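Long-range contacts in TbpB (Actinobacillus pleuropneumoniae, PDB 3HOL), which probably binds host transferrin at the bacterial surface, as the lipoprotein component of a transferrin receptor used to acquire iron: residues Asp277-Leu283 / Asn356-Gly362; Val386-Trp392 / Phe453-Ser457; Arg405-Asp409 / Val500-Lys504; Pro429-Val433 / Lys447-Phe453; Val470-Gly474 / Gly486-His490. All blocks are in the same frame, centred on the assembly; numbering follows the deposited sequence.

How the contacts relate
The five contacts illustrate how the chemistry of a contact varies with its place in a beta-rich fold. Contact 1, in the C-lobe handle, and contact 3, inside the C-lobe barrel, are buried: the first is a regular pairing of neighbouring strands, the second a meeting of side chains from non-neighbouring strands. The others are partly buried: contact 5 pairs neighbouring barrel strands but frays into bridging waters, while contacts 2 and 4, furthest from the chain centre, share F453, whose ring meets V386 and W392 in one and V430 and F431 in the other. The handle packs on the barrel where contact 1 touches contacts 3 and 5, through L360 against F501 and S279 against Q487.

Contact 1. Residues Asp277-Leu283 / Asn356-Gly362; sequences DASKIDL and NSLFLQG
This contact is a regular antiparallel pairing of two strands in the C-lobe handle domain, joining 277-282 to 356-362 although 73 residues lie between them. The strand axes come within 4.4 Å and run at 174°. D277-G362, S279-L360 and I281-L358 are hydrogen-bonded pairs, A278-Q361, K280-F359 and D282-S357 non-hydrogen-bonded ones. Reciprocal bonds tie each of the former: D277 N to G362 O (3.1 Å) and G362 N to D277 O (2.9 Å); S279 N to L360 O and L360 N to S279 O (both 3.1 Å); I281 N to L358 O and L358 N to I281 O (both 2.8 Å). L283, beyond the strand end, adds L283 N to N356 O at 3.0 Å, and its m,t side chain folds back to put CD1 3.7 Å from L358 CG. S279 OG (chi1 p) donates to a water at 2.5 Å, and that water to L360 O at 2.9 Å. The face bearing D277, S279, I281, L358 and L360 looks partly onto the barrel, where S279 OG also bonds Q487 and D277 hydrogen-bonds Y477; D277 also salt-bridges R274 and R364. Along the handle sheet the pair lies between strand 287-290, beside 277-282, and strand 339-346, beside 356-362.

Contact 2. Residues Val386-Trp392 / Phe453-Ser457; sequences VSKENNW and FALDS
L455 is the central side chain of this contact, packing in its m,t rotamer across the hairpin end that links strands 375-387 and 391-394. L455 CD1 lies 3.4 Å from both K388 N and N390 O, and L455 CD2 sits 3.8 Å from V386 CG1 and 3.7 Å from W392 CB. The turn is closed beneath it by the backbone bonds V386 N to W392 O, W392 N to V386 O and K388 N to N390 O, each 2.9 Å, with S387 OG bonded to N391 OD1 at 2.7 Å. The arrangement is a beta-hairpin end of the C-lobe barrel covered on one side by the irregular segment 453-457, which lies between strands 441-447 and 470-477. W392, chi1 t, presents a face to the edge of F453, chi1 p: the five-membered ring and the phenyl ring form an edge-to-face pair, centroids 5.3 Å apart and planes at 64°. V386, chi1 t, brings CG2 to 4.1 Å from F453 CZ. W392 NE1 hydrogen-bonds D423, while N390 ND2 approaches D456 CB at 3.2 Å.

Contact 3. Residues Arg405-Asp409 / Val500-Lys504; sequences RTEFD and VFGAK
T406 is the first residue of strand 405-409 to touch segment 500-504. Its chi1 is p, which sets OG1 3.5 Å from G502 O and 4.3 Å from A503 CB, with CG2 4.3 Å from F501 CB. E407 then turns its CB away, in the alternation of an extended strand, and F408 returns to the contact with chi1 m. Its ring approaches F501, chi1 p, as close as 3.4 Å between F408 CZ and F501 CD1; the ring planes are 26° apart, but the rings are slid past each other, centroids 5.2 Å apart, and barely overlap. F408 CD2 also rests 3.8 Å from A503 CB. Such packing is that of a barrel interior: both strands pair with strand 375-387, which separates them in the C-lobe sheet, so here they meet through side chains rather than backbone. The axes are 7.4 Å apart at closest and cross at -63°, and T406 and A503 have the nearest CA atoms, 7.0 Å apart. W382 of strand 375-387 touches T406 and F501, and L484 of strand 483-492 packs on both F408 and F501.

Contact 4. Residues Pro429-Val433 / Lys447-Phe453; sequences PVFTV and KTSDAGF
Backbone pairing here is confined to one antiparallel hydrogen-bonded pair, T432 with K447, CA atoms 5.7 Å apart: T432 N donates to K447 O at 3.0 Å and K447 N to T432 O at 3.1 Å. The CA atoms of F431 and T448 are still 4.7 Å apart; past them the chains part, and a water donates to V430 O (2.8 Å) and accepts from S449 N (3.0 Å). V430 (phi/psi -78/-30) and F431 (-130/145) both face L421 in a classic beta bulge of the C-lobe barrel. After K447 the chain turns through S449 to G452, whose positive phi of 70° suits glycine, and comes back at F453. Chi1 p brings that ring over V430, chi1 m: V430 CB sits 3.8 Å from the ring centroid, a CH-pi contact over the face. The edge of F453 points to the face of F431, also chi1 m, in an offset edge-to-face pair with centroids 5.9 Å apart and planes at 80°. Where pairing gives out, what remains is a bridging water and aromatic packing.

Contact 5. Residues Val470-Gly474 / Gly486-His490; sequences VAVSG and GQFHH
V470 and F488, with most surface buried here, define the looser end of the pairing between strands 470-474 and 486-490. V470, chi1 t, sends CG1 to 4.1 Å from F488 CB, 3.6 Å from H489 O and 3.8 Å from H490 CB. F488, chi1 p, lies with its CB only 3.0 Å from A471 O and 3.8 Å from V472 CG2; its ring leads away from the segment 470-474 and meets F431 edge-to-face. Waters occupy the space between the backbones at this end: one donates to A471 O (2.5 Å) and accepts from H489 N (2.8 Å), and a second accepts from A471 N (3.2 Å) and donates weakly to H489 O (3.4 Å). The two strands form a beta hairpin of the C-lobe barrel, antiparallel at 160° with axes 4.7 Å apart at closest. V472, chi1 t, leads into the tighter end, where S473 N bonds Q487 O at 3.2 Å and Q487 N bonds S473 O at 3.0 Å. G474 and G486 follow as a non-hydrogen-bonded pair with CA atoms just 3.7 Å apart; a CB on either would clash with the opposing backbone. Q487, chi1 p, extends its NE2 to S279 of the handle domain.

Contact 1. Residues Asp277-Leu283 / Asn356-Gly362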
# COMPACT_ATOMS: atom_id res chain seq x y z
N ASP A 277 -4.87 8.15 -2.74
CA ASP A 277 -5.53 8.62 -1.51
C ASP A 277 -6.06 7.39 -0.78
O ASP A 277 -6.63 6.52 -1.42
CB ASP A 277 -6.71 9.57 -1.81
CG ASP A 277 -6.27 10.86 -2.50
OD1 ASP A 277 -5.23 11.41 -2.08
OD2 ASP A 277 -6.95 11.30 -3.48
N ALA A 278 -5.90 7.34 0.53
CA ALA A 278 -6.51 6.30 1.36
C ALA A 278 -6.48 6.80 2.79
O ALA A 278 -5.43 6.82 3.44
CB ALA A 278 -5.74 4.93 1.24
N SER A 279 -7.63 7.26 3.27
CA SER A 279 -7.71 7.80 4.62
C SER A 279 -9.05 7.50 5.22
O SER A 279 -9.98 7.08 4.52
CB SER A 279 -7.39 9.31 4.68
OG SER A 279 -8.21 10.01 3.79
N LYS A 280 -9.12 7.70 6.52
CA LYS A 280 -10.25 7.35 7.33
C LYS A 280 -10.53 8.53 8.27
O LYS A 280 -9.61 9.04 8.91
CB LYS A 280 -9.93 6.06 8.10
CG LYS A 280 -10.92 5.68 9.21
CD LYS A 280 -10.66 4.26 9.72
CE LYS A 280 -9.35 4.16 10.50
NZ LYS A 280 -9.58 4.68 11.88
N ILE A 281 -11.79 8.95 8.31
CA ILE A 281 -12.24 9.98 9.25
C ILE A 281 -13.00 9.29 10.37
O ILE A 281 -13.98 8.60 10.14
CB ILE A 281 -13.18 11.01 8.59
CG1 ILE A 281 -12.48 11.74 7.45
CG2 ILE A 281 -13.72 12.02 9.69
CD1 ILE A 281 -13.42 12.54 6.52
N ASP A 282 -12.52 9.46 11.60
CA ASP A 282 -13.18 8.89 12.77
C ASP A 282 -14.36 9.80 13.18
O ASP A 282 -14.17 10.97 13.45
CB ASP A 282 -12.14 8.78 13.90
CG ASP A 282 -12.71 8.27 15.18
OD1 ASP A 282 -12.37 7.15 15.58
OD2 ASP A 282 -13.51 9.00 15.79
N LEU A 283 -15.59 9.25 13.19
CA LEU A 283 -16.77 10.09 13.43
C LEU A 283 -17.09 10.40 14.90
O LEU A 283 -18.02 11.16 15.18
CB LEU A 283 -18.00 9.54 12.71
CG LEU A 283 -17.85 9.55 11.19
CD1 LEU A 283 -18.91 8.71 10.52
CD2 LEU A 283 -17.81 10.98 10.63
N ASN A 356 -18.03 4.42 14.61
CA ASN A 356 -18.34 4.67 13.23
C ASN A 356 -17.29 5.62 12.64
O ASN A 356 -16.79 6.51 13.32
CB ASN A 356 -19.77 5.23 13.13
CG ASN A 356 -20.28 5.28 11.71
OD1 ASN A 356 -19.92 4.46 10.87
ND2 ASN A 356 -21.13 6.27 11.43
N SER A 357 -16.95 5.40 11.37
CA SER A 357 -15.97 6.21 10.64
C SER A 357 -16.31 6.24 9.14
O SER A 357 -17.17 5.49 8.67
CB SER A 357 -14.54 5.67 10.87
OG SER A 357 -14.40 4.38 10.31
N LEU A 358 -15.62 7.11 8.39
CA LEU A 358 -15.75 7.15 6.93
C LEU A 358 -14.39 6.83 6.30
O LEU A 358 -13.37 7.03 6.93
CB LEU A 358 -16.21 8.53 6.49
CG LEU A 358 -17.52 9.02 7.14
CD1 LEU A 358 -17.67 10.53 6.83
CD2 LEU A 358 -18.68 8.26 6.57
N PHE A 359 -14.39 6.34 5.05
CA PHE A 359 -13.13 6.13 4.35
C PHE A 359 -13.26 6.57 2.90
O PHE A 359 -14.38 6.56 2.32
CB PHE A 359 -12.68 4.65 4.43
CG PHE A 359 -13.56 3.69 3.66
CD1 PHE A 359 -13.34 3.46 2.30
CD2 PHE A 359 -14.64 3.04 4.29
CE1 PHE A 359 -14.18 2.59 1.58
CE2 PHE A 359 -15.49 2.17 3.57
CZ PHE A 359 -15.27 1.94 2.23
N LEU A 360 -12.13 6.97 2.33
CA LEU A 360 -12.04 7.22 0.89
C LEU A 360 -10.72 6.69 0.38
O LEU A 360 -9.67 6.97 0.97
CB LEU A 360 -12.15 8.73 0.57
CG LEU A 360 -12.20 8.94 -0.96
CD1 LEU A 360 -13.35 9.85 -1.36
CD2 LEU A 360 -10.84 9.45 -1.54
N GLN A 361 -10.76 5.96 -0.73
CA GLN A 361 -9.56 5.53 -1.43
C GLN A 361 -9.67 5.83 -2.92
O GLN A 361 -10.73 5.70 -3.50
CB GLN A 361 -9.31 4.02 -1.20
CG GLN A 361 -9.40 3.59 0.30
CD GLN A 361 -8.72 2.22 0.54
OE1 GLN A 361 -7.88 2.08 1.45
NE2 GLN A 361 -9.04 1.25 -0.30
N GLY A 362 -8.56 6.23 -3.54
CA GLY A 362 -8.60 6.53 -4.96
C GLY A 362 -7.22 6.30 -5.59
O GLY A 362 -6.19 6.43 -4.90
O HOH W 1 -8.61 9.69 1.34

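Contact 2. Residues Val386-Trp392 / Phe453-Ser457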
# COMPACT_ATOMS: atom_id res chain seq x y z
N VAL A 386 -23.04 15.02 10.35
CA VAL A 386 -22.97 16.38 10.84
C VAL A 386 -23.57 16.38 12.23
O VAL A 386 -24.63 15.78 12.43
CB VAL A 386 -23.69 17.39 9.92
CG1 VAL A 386 -23.46 18.81 10.42
CG2 VAL A 386 -23.21 17.28 8.44
N SER A 387 -22.89 17.02 13.19
CA SER A 387 -23.32 16.97 14.61
C SER A 387 -23.27 18.31 15.32
O SER A 387 -22.32 19.11 15.12
CB SER A 387 -22.47 15.99 15.42
OG SER A 387 -22.64 14.67 14.95
N LYS A 388 -24.27 18.53 16.17
CA LYS A 388 -24.30 19.67 17.07
C LYS A 388 -25.00 19.22 18.33
O LYS A 388 -24.49 18.33 19.01
CB LYS A 388 -25.06 20.82 16.43
CG LYS A 388 -24.15 21.89 15.95
CD LYS A 388 -23.96 22.97 16.96
CE LYS A 388 -24.46 24.27 16.40
NZ LYS A 388 -24.41 25.34 17.44
N GLU A 389 -26.16 19.80 18.65
CA GLU A 389 -27.03 19.20 19.70
C GLU A 389 -27.60 17.87 19.21
O GLU A 389 -27.81 16.93 19.99
CB GLU A 389 -28.18 20.14 20.10
CG GLU A 389 -27.73 21.43 20.68
CD GLU A 389 -27.60 22.53 19.65
OE1 GLU A 389 -27.46 22.23 18.44
OE2 GLU A 389 -27.62 23.71 20.04
N ASN A 390 -27.83 17.79 17.91
CA ASN A 390 -28.42 16.61 17.26
C ASN A 390 -27.40 15.95 16.32
O ASN A 390 -26.32 16.51 16.09
CB ASN A 390 -29.59 17.07 16.39
CG ASN A 390 -30.88 17.25 17.17
OD1 ASN A 390 -30.99 16.89 18.35
ND2 ASN A 390 -31.89 17.80 16.50
N ASN A 391 -27.75 14.79 15.76
CA ASN A 391 -26.99 14.19 14.65
C ASN A 391 -27.76 14.17 13.32
O ASN A 391 -28.99 14.11 13.32
CB ASN A 391 -26.56 12.75 14.98
CG ASN A 391 -25.62 12.68 16.16
OD1 ASN A 391 -24.64 13.44 16.25
ND2 ASN A 391 -25.90 11.75 17.07
N TRP A 392 -27.02 14.19 12.21
CA TRP A 392 -27.59 14.15 10.85
C TRP A 392 -26.63 13.35 9.99
O TRP A 392 -25.42 13.46 10.19
CB TRP A 392 -27.72 15.57 10.30
CG TRP A 392 -28.16 15.71 8.86
CD1 TRP A 392 -29.44 16.01 8.41
CD2 TRP A 392 -27.33 15.65 7.67
NE1 TRP A 392 -29.45 16.10 7.04
CE2 TRP A 392 -28.17 15.88 6.56
CE3 TRP A 392 -25.96 15.40 7.45
CZ2 TRP A 392 -27.70 15.86 5.23
CZ3 TRP A 392 -25.49 15.39 6.12
CH2 TRP A 392 -26.36 15.62 5.04
N PHE A 453 -28.25 24.95 7.87
CA PHE A 453 -29.35 24.00 7.78
C PHE A 453 -29.66 23.35 9.11
O PHE A 453 -28.80 23.32 10.01
CB PHE A 453 -29.13 22.96 6.66
CG PHE A 453 -28.05 21.93 6.93
CD1 PHE A 453 -28.37 20.67 7.45
CD2 PHE A 453 -26.72 22.18 6.59
CE1 PHE A 453 -27.39 19.70 7.68
CE2 PHE A 453 -25.72 21.20 6.81
CZ PHE A 453 -26.05 19.97 7.36
N ALA A 454 -30.90 22.85 9.22
CA ALA A 454 -31.41 22.27 10.47
C ALA A 454 -31.05 20.80 10.56
O ALA A 454 -31.25 20.06 9.61
CB ALA A 454 -32.94 22.48 10.59
N LEU A 455 -30.50 20.39 11.69
CA LEU A 455 -30.05 18.99 11.84
C LEU A 455 -31.18 17.97 12.01
O LEU A 455 -31.07 16.81 11.55
CB LEU A 455 -29.00 18.86 12.95
CG LEU A 455 -27.61 19.43 12.63
CD1 LEU A 455 -26.59 18.92 13.66
CD2 LEU A 455 -27.13 19.09 11.21
N ASP A 456 -32.26 18.39 12.67
CA ASP A 456 -33.48 17.58 12.68
C ASP A 456 -34.54 18.25 11.80
O ASP A 456 -35.03 19.34 12.11
CB ASP A 456 -33.99 17.37 14.11
CG ASP A 456 -34.94 16.18 14.21
OD1 ASP A 456 -34.93 15.30 13.32
OD2 ASP A 456 -35.70 16.13 15.20
N SER A 457 -34.85 17.59 10.68
CA SER A 457 -35.74 18.15 9.65
C SER A 457 -37.21 18.22 10.11
O SER A 457 -38.06 18.79 9.40
CB SER A 457 -35.60 17.37 8.31

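Contact 3. Residues Arg405-Asp409 / Val500-Lys504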
# COMPACT_ATOMS: atom_id res chain seq x y z
N ARG A 405 -27.48 13.47 -3.28
CA ARG A 405 -26.82 13.79 -4.53
C ARG A 405 -25.53 14.60 -4.31
O ARG A 405 -25.45 15.43 -3.41
CB ARG A 405 -27.76 14.61 -5.40
CG ARG A 405 -29.07 13.90 -5.83
CD ARG A 405 -30.18 14.94 -5.93
NE ARG A 405 -30.78 15.26 -4.62
CZ ARG A 405 -31.42 16.40 -4.33
NH1 ARG A 405 -31.55 17.37 -5.25
NH2 ARG A 405 -31.94 16.57 -3.12
N THR A 406 -24.57 14.42 -5.20
CA THR A 406 -23.52 15.42 -5.32
C THR A 406 -23.42 15.80 -6.77
O THR A 406 -23.73 14.98 -7.64
CB THR A 406 -22.16 14.90 -4.81
OG1 THR A 406 -21.79 13.73 -5.55
CG2 THR A 406 -22.21 14.52 -3.31
N GLU A 407 -23.02 17.04 -7.04
CA GLU A 407 -22.84 17.55 -8.40
C GLU A 407 -21.65 18.46 -8.38
O GLU A 407 -21.45 19.19 -7.41
CB GLU A 407 -24.05 18.38 -8.85
CG GLU A 407 -25.37 17.67 -8.69
CD GLU A 407 -26.58 18.55 -9.04
OE1 GLU A 407 -26.44 19.80 -9.10
OE2 GLU A 407 -27.67 17.96 -9.21
N PHE A 408 -20.89 18.45 -9.46
CA PHE A 408 -19.71 19.30 -9.61
C PHE A 408 -19.62 19.81 -11.03
O PHE A 408 -19.92 19.06 -11.99
CB PHE A 408 -18.44 18.51 -9.24
CG PHE A 408 -18.49 17.90 -7.89
CD1 PHE A 408 -17.98 18.59 -6.79
CD2 PHE A 408 -19.07 16.66 -7.69
CE1 PHE A 408 -18.05 18.06 -5.54
CE2 PHE A 408 -19.14 16.09 -6.42
CZ PHE A 408 -18.64 16.80 -5.34
N ASP A 409 -19.25 21.08 -11.16
CA ASP A 409 -18.86 21.67 -12.44
C ASP A 409 -17.36 21.78 -12.42
O ASP A 409 -16.78 22.33 -11.48
CB ASP A 409 -19.43 23.07 -12.64
CG ASP A 409 -20.94 23.09 -12.63
OD1 ASP A 409 -21.58 22.02 -12.64
OD2 ASP A 409 -21.49 24.20 -12.58
N VAL A 500 -17.32 12.20 3.06
CA VAL A 500 -16.56 11.69 1.90
C VAL A 500 -17.46 11.65 0.69
O VAL A 500 -18.64 11.31 0.82
CB VAL A 500 -15.94 10.28 2.16
CG1 VAL A 500 -14.84 10.38 3.20
CG2 VAL A 500 -17.03 9.28 2.64
N PHE A 501 -16.94 11.98 -0.48
CA PHE A 501 -17.78 12.02 -1.68
C PHE A 501 -17.09 11.47 -2.92
O PHE A 501 -15.86 11.44 -3.01
CB PHE A 501 -18.31 13.45 -1.93
CG PHE A 501 -17.24 14.48 -2.19
CD1 PHE A 501 -16.72 14.68 -3.47
CD2 PHE A 501 -16.73 15.25 -1.14
CE1 PHE A 501 -15.73 15.63 -3.71
CE2 PHE A 501 -15.75 16.22 -1.37
CZ PHE A 501 -15.24 16.39 -2.66
N GLY A 502 -17.89 11.08 -3.92
CA GLY A 502 -17.36 10.61 -5.19
C GLY A 502 -18.37 10.92 -6.29
O GLY A 502 -19.55 11.02 -6.00
N ALA A 503 -17.89 11.11 -7.52
CA ALA A 503 -18.74 11.50 -8.66
C ALA A 503 -18.15 11.05 -9.99
O ALA A 503 -16.94 11.04 -10.16
CB ALA A 503 -18.96 13.03 -8.66
N LYS A 504 -19.03 10.71 -10.93
CA LYS A 504 -18.64 10.23 -12.25
C LYS A 504 -18.91 11.35 -13.26
O LYS A 504 -19.93 12.02 -13.16
CB LYS A 504 -19.47 8.99 -12.60
CG LYS A 504 -19.26 8.50 -14.01
CD LYS A 504 -18.10 7.55 -14.12
CE LYS A 504 -18.61 6.20 -14.58
NZ LYS A 504 -17.48 5.37 -15.07

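Contact 4. Residues Pro429-Val433 / Lys447-Phe453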
# COMPACT_ATOMS: atom_id res chain seq x y z
N PRO A 429 -28.56 22.74 -1.78
CA PRO A 429 -27.61 21.81 -1.16
C PRO A 429 -27.26 22.27 0.24
O PRO A 429 -27.28 23.47 0.53
CB PRO A 429 -26.38 21.90 -2.06
CG PRO A 429 -26.47 23.29 -2.69
CD PRO A 429 -27.95 23.49 -2.90
N VAL A 430 -26.92 21.32 1.11
CA VAL A 430 -26.49 21.67 2.43
C VAL A 430 -25.04 22.17 2.47
O VAL A 430 -24.69 22.99 3.34
CB VAL A 430 -26.68 20.49 3.38
CG1 VAL A 430 -28.17 20.22 3.55
CG2 VAL A 430 -26.00 19.26 2.83
N PHE A 431 -24.20 21.68 1.55
CA PHE A 431 -22.83 22.20 1.44
C PHE A 431 -22.53 22.57 0.01
O PHE A 431 -22.98 21.90 -0.91
CB PHE A 431 -21.78 21.16 1.88
CG PHE A 431 -21.74 20.91 3.36
CD1 PHE A 431 -21.06 21.78 4.22
CD2 PHE A 431 -22.36 19.76 3.90
CE1 PHE A 431 -21.03 21.53 5.61
CE2 PHE A 431 -22.33 19.51 5.27
CZ PHE A 431 -21.66 20.40 6.14
N THR A 432 -21.75 23.62 -0.18
CA THR A 432 -21.13 23.90 -1.46
C THR A 432 -19.61 23.84 -1.29
O THR A 432 -19.10 23.99 -0.18
CB THR A 432 -21.57 25.28 -2.05
OG1 THR A 432 -21.22 26.32 -1.14
CG2 THR A 432 -23.07 25.31 -2.28
N VAL A 433 -18.92 23.62 -2.41
CA VAL A 433 -17.48 23.54 -2.47
C VAL A 433 -16.94 24.47 -3.56
O VAL A 433 -17.48 24.52 -4.69
CB VAL A 433 -17.03 22.06 -2.78
CG1 VAL A 433 -15.50 21.97 -3.11
CG2 VAL A 433 -17.42 21.13 -1.63
N LYS A 447 -18.55 25.10 2.64
CA LYS A 447 -19.35 25.96 3.51
C LYS A 447 -20.83 25.63 3.37
O LYS A 447 -21.26 24.95 2.41
CB LYS A 447 -19.15 27.43 3.15
CG LYS A 447 -19.54 27.75 1.72
CD LYS A 447 -19.37 29.20 1.37
CE LYS A 447 -20.71 29.90 1.51
NZ LYS A 447 -20.62 31.27 1.00
N THR A 448 -21.61 26.11 4.32
CA THR A 448 -23.07 26.06 4.19
C THR A 448 -23.51 27.38 3.62
O THR A 448 -22.70 28.33 3.49
CB THR A 448 -23.77 25.90 5.57
OG1 THR A 448 -23.41 27.00 6.40
CG2 THR A 448 -23.32 24.62 6.26
N SER A 449 -24.79 27.47 3.27
CA SER A 449 -25.43 28.75 2.97
C SER A 449 -25.27 29.73 4.16
O SER A 449 -24.78 29.34 5.27
CB SER A 449 -26.92 28.51 2.69
OG SER A 449 -27.58 28.03 3.86
N ASP A 450 -25.67 30.99 3.95
CA ASP A 450 -25.61 31.93 5.08
C ASP A 450 -26.49 31.48 6.25
O ASP A 450 -26.04 31.50 7.38
CB ASP A 450 -25.90 33.38 4.66
CG ASP A 450 -25.30 34.43 5.65
OD1 ASP A 450 -24.39 35.20 5.25
OD2 ASP A 450 -25.72 34.48 6.84
N ALA A 451 -27.72 31.03 5.99
CA ALA A 451 -28.59 30.55 7.07
C ALA A 451 -28.27 29.15 7.61
O ALA A 451 -28.82 28.75 8.65
CB ALA A 451 -30.07 30.60 6.65
N GLY A 452 -27.43 28.39 6.90
CA GLY A 452 -27.08 27.02 7.36
C GLY A 452 -28.28 26.10 7.20
O GLY A 452 -29.21 26.42 6.47
N PHE A 453 -28.25 24.95 7.87
CA PHE A 453 -29.35 24.00 7.78
C PHE A 453 -29.66 23.35 9.11
O PHE A 453 -28.80 23.32 10.01
CB PHE A 453 -29.13 22.96 6.66
CG PHE A 453 -28.05 21.93 6.93
CD1 PHE A 453 -28.37 20.67 7.45
CD2 PHE A 453 -26.72 22.18 6.59
CE1 PHE A 453 -27.39 19.70 7.68
CE2 PHE A 453 -25.72 21.20 6.81
CZ PHE A 453 -26.05 19.97 7.36
O HOH W 2 -26.45 25.05 4.03

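Contact 5. Residues Val470-Gly474 / Gly486-His490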
# COMPACT_ATOMS: atom_id res chain seq x y z
N VAL A 470 -14.10 25.53 5.67
CA VAL A 470 -13.69 24.13 5.97
C VAL A 470 -12.85 23.59 4.82
O VAL A 470 -13.28 23.60 3.68
CB VAL A 470 -14.90 23.23 6.21
CG1 VAL A 470 -14.49 21.79 6.49
CG2 VAL A 470 -15.71 23.80 7.37
N ALA A 471 -11.65 23.11 5.15
CA ALA A 471 -10.73 22.62 4.14
C ALA A 471 -11.35 21.41 3.43
O ALA A 471 -11.89 20.51 4.07
CB ALA A 471 -9.37 22.26 4.76
N VAL A 472 -11.29 21.43 2.11
CA VAL A 472 -11.71 20.28 1.32
C VAL A 472 -10.54 19.95 0.44
O VAL A 472 -9.91 20.85 -0.11
CB VAL A 472 -12.90 20.60 0.36
CG1 VAL A 472 -13.41 19.30 -0.33
CG2 VAL A 472 -14.01 21.26 1.10
N SER A 473 -10.27 18.66 0.27
CA SER A 473 -9.26 18.27 -0.70
C SER A 473 -9.64 16.93 -1.33
O SER A 473 -10.40 16.16 -0.74
CB SER A 473 -7.89 18.22 -0.04
OG SER A 473 -7.86 17.12 0.84
N GLY A 474 -9.14 16.67 -2.54
CA GLY A 474 -9.49 15.46 -3.25
C GLY A 474 -8.73 15.32 -4.55
O GLY A 474 -7.73 16.00 -4.78
N GLY A 486 -13.35 13.27 -2.82
CA GLY A 486 -12.60 14.04 -1.83
C GLY A 486 -13.28 14.01 -0.49
O GLY A 486 -14.23 13.25 -0.28
N GLN A 487 -12.79 14.83 0.43
CA GLN A 487 -13.22 14.73 1.81
C GLN A 487 -13.00 16.03 2.52
O GLN A 487 -12.16 16.83 2.15
CB GLN A 487 -12.46 13.63 2.54
CG GLN A 487 -10.98 13.88 2.60
CD GLN A 487 -10.16 12.63 2.37
OE1 GLN A 487 -10.05 12.10 1.24
NE2 GLN A 487 -9.55 12.15 3.46
N PHE A 488 -13.79 16.24 3.55
CA PHE A 488 -13.57 17.38 4.41
C PHE A 488 -14.04 17.00 5.79
O PHE A 488 -14.91 16.13 5.94
CB PHE A 488 -14.27 18.65 3.89
CG PHE A 488 -15.77 18.50 3.56
CD1 PHE A 488 -16.75 18.83 4.52
CD2 PHE A 488 -16.20 18.15 2.27
CE1 PHE A 488 -18.14 18.76 4.20
CE2 PHE A 488 -17.59 18.06 1.94
CZ PHE A 488 -18.55 18.36 2.90
N HIS A 489 -13.44 17.62 6.80
CA HIS A 489 -13.89 17.43 8.17
C HIS A 489 -13.57 18.67 9.01
O HIS A 489 -12.70 19.49 8.67
CB HIS A 489 -13.30 16.17 8.78
CG HIS A 489 -11.81 16.19 8.86
ND1 HIS A 489 -11.01 15.97 7.76
CD2 HIS A 489 -10.98 16.44 9.90
CE1 HIS A 489 -9.74 16.07 8.12
NE2 HIS A 489 -9.69 16.35 9.41
N HIS A 490 -14.32 18.83 10.08
CA HIS A 490 -14.16 20.00 10.93
C HIS A 490 -14.81 19.70 12.26
O HIS A 490 -15.75 18.89 12.35
CB HIS A 490 -14.78 21.23 10.27
CG HIS A 490 -14.56 22.48 11.05
ND1 HIS A 490 -13.35 23.14 11.07
CD2 HIS A 490 -15.38 23.16 11.89
CE1 HIS A 490 -13.44 24.19 11.87
NE2 HIS A 490 -14.66 24.22 12.37
O HOH W 3 -11.20 19.09 6.03
O HOH W 4 -11.13 22.48 8.24